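PDB 7CPX: lovastatin nonaketide synthase, polyketide synthase component from Aspergillus terreus, which builds the dihydromonacolin L nonaketide of the lovastatin pathway from malonyl-CoA, working with the partner protein LovC. Local coordinates for residues 313-318 / 423-428. The protein carries 2 engineered substitutions. Numbering follows the deposited sequence.
Sequences RCQFFE and PGQPRR
Residues 313-316 and 425-428 run 51° apart, and their CA atoms are nearest each other at Cys-314 and Arg-428, 4.6 Å apart, just ahead of strand 316-318, where it comes to run parallel to strand 428-435 in a sheet of the thiolase-fold ketosynthase. The carbonyl O of Arg-428 accepts two weak hydrogen bonds, from Gln-315 N at 2.8 Å and from Phe-316 N. Gln-315 returns the link with its side chain: CG lies anti to the carbonyl carbon and the chain bends at chi2, which carries CD back toward the backbone of Arg-428; OE1 accepts an almost straight bond, 2.9 Å long, from Arg-428 N. Trp-418 NE1 also donates to this oxygen, giving OE1 two donors. The Gln-315 amide stands steeply to the Arg-428 guanidinium, their planes 78° apart. Arg-428 CG packs against Cys-314 CB at 3.8 Å. Farther out, NE forms a salt bridge with Glu-446 on the neighbouring strand 439-446, and NH1 also reaches Glu-311 O, so the buried guanidinium is gripped at several N-H groups. At its edge, near the guanidinium plane, Arg-428 NH1 donates to Arg-313 O over 2.8 Å, with the nitrogen tilted 34° from the carbonyl plane.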
# COMPACT_ATOMS: atom_id res chain seq x y z
N ARG A 313 26.13 -57.87 -2.68
CA ARG A 313 26.25 -56.44 -2.89
C ARG A 313 25.26 -55.97 -3.96
O ARG A 313 24.67 -56.76 -4.69
CB ARG A 313 27.67 -56.09 -3.31
CG ARG A 313 28.15 -54.72 -2.87
CD ARG A 313 29.08 -54.80 -1.67
NE ARG A 313 30.16 -55.77 -1.86
CZ ARG A 313 31.17 -55.60 -2.70
NH1 ARG A 313 31.28 -54.52 -3.45
NH2 ARG A 313 32.10 -56.55 -2.80
N CYS A 314 25.11 -54.65 -4.05
CA CYS A 314 24.31 -54.03 -5.09
C CYS A 314 25.23 -53.45 -6.16
O CYS A 314 26.15 -52.70 -5.85
CB CYS A 314 23.40 -52.94 -4.52
SG CYS A 314 24.29 -51.63 -3.65
N GLN A 315 24.97 -53.81 -7.42
CA GLN A 315 25.80 -53.35 -8.52
C GLN A 315 25.51 -51.90 -8.89
O GLN A 315 26.37 -51.25 -9.50
CB GLN A 315 25.59 -54.24 -9.74
CG GLN A 315 25.84 -55.72 -9.47
CD GLN A 315 24.65 -56.41 -8.84
OE1 GLN A 315 23.54 -56.36 -9.37
NE2 GLN A 315 24.87 -57.06 -7.70
N PHE A 316 24.34 -51.39 -8.54
CA PHE A 316 23.98 -50.00 -8.76
C PHE A 316 23.52 -49.40 -7.44
O PHE A 316 22.98 -50.10 -6.58
CB PHE A 316 22.88 -49.87 -9.82
CG PHE A 316 22.41 -48.46 -10.05
CD1 PHE A 316 23.30 -47.48 -10.47
CD2 PHE A 316 21.09 -48.12 -9.84
CE1 PHE A 316 22.87 -46.19 -10.68
CE2 PHE A 316 20.66 -46.82 -10.05
CZ PHE A 316 21.55 -45.86 -10.47
N PHE A 317 23.75 -48.10 -7.29
CA PHE A 317 23.42 -47.41 -6.04
C PHE A 317 22.85 -46.04 -6.40
O PHE A 317 23.60 -45.11 -6.72
CB PHE A 317 24.65 -47.27 -5.15
CG PHE A 317 24.33 -46.86 -3.74
CD1 PHE A 317 24.07 -45.54 -3.44
CD2 PHE A 317 24.30 -47.79 -2.73
CE1 PHE A 317 23.77 -45.16 -2.15
CE2 PHE A 317 24.00 -47.42 -1.43
CZ PHE A 317 23.74 -46.10 -1.14
N GLU A 318 21.53 -45.92 -6.36
CA GLU A 318 20.91 -44.63 -6.58
C GLU A 318 21.19 -43.74 -5.37
O GLU A 318 20.45 -43.77 -4.38
CB GLU A 318 19.41 -44.77 -6.83
CG GLU A 318 18.81 -43.62 -7.63
CD GLU A 318 18.72 -42.33 -6.84
OE1 GLU A 318 18.72 -42.38 -5.60
OE2 GLU A 318 18.64 -41.25 -7.48
N PRO A 423 25.32 -66.73 -11.55
CA PRO A 423 24.04 -67.27 -12.03
C PRO A 423 23.04 -67.42 -10.89
O PRO A 423 23.38 -67.86 -9.79
CB PRO A 423 24.43 -68.63 -12.62
CG PRO A 423 25.70 -69.00 -11.94
CD PRO A 423 26.41 -67.70 -11.70
N GLY A 424 21.80 -67.04 -11.16
CA GLY A 424 20.73 -67.13 -10.18
C GLY A 424 20.64 -65.96 -9.23
O GLY A 424 19.70 -65.91 -8.43
N GLN A 425 21.58 -65.01 -9.29
CA GLN A 425 21.53 -63.84 -8.43
C GLN A 425 20.81 -62.71 -9.15
O GLN A 425 21.27 -62.30 -10.23
CB GLN A 425 22.93 -63.40 -8.04
CG GLN A 425 22.95 -62.33 -6.96
CD GLN A 425 24.06 -61.32 -7.15
OE1 GLN A 425 25.24 -61.64 -6.98
NE2 GLN A 425 23.69 -60.09 -7.52
N PRO A 426 19.72 -62.18 -8.62
CA PRO A 426 19.03 -61.08 -9.30
C PRO A 426 19.88 -59.82 -9.31
O PRO A 426 20.70 -59.59 -8.42
CB PRO A 426 17.76 -60.88 -8.47
CG PRO A 426 18.15 -61.32 -7.11
CD PRO A 426 19.11 -62.46 -7.30
N ARG A 427 19.68 -59.01 -10.34
CA ARG A 427 20.28 -57.68 -10.36
C ARG A 427 19.84 -56.93 -9.11
O ARG A 427 18.66 -56.94 -8.75
CB ARG A 427 19.86 -56.92 -11.61
CG ARG A 427 20.39 -57.49 -12.90
CD ARG A 427 20.07 -56.59 -14.08
NE ARG A 427 18.67 -56.68 -14.48
CZ ARG A 427 18.20 -57.52 -15.39
NH1 ARG A 427 18.99 -58.38 -16.01
NH2 ARG A 427 16.90 -57.51 -15.68
N ARG A 428 20.80 -56.30 -8.43
CA ARG A 428 20.53 -55.62 -7.17
C ARG A 428 21.01 -54.18 -7.27
O ARG A 428 22.15 -53.92 -7.67
CB ARG A 428 21.21 -56.33 -6.01
CG ARG A 428 20.85 -55.75 -4.65
CD ARG A 428 21.42 -56.58 -3.51
NE ARG A 428 20.96 -57.96 -3.54
CZ ARG A 428 21.62 -58.98 -4.08
NH1 ARG A 428 22.81 -58.80 -4.65
NH2 ARG A 428 21.09 -60.19 -4.05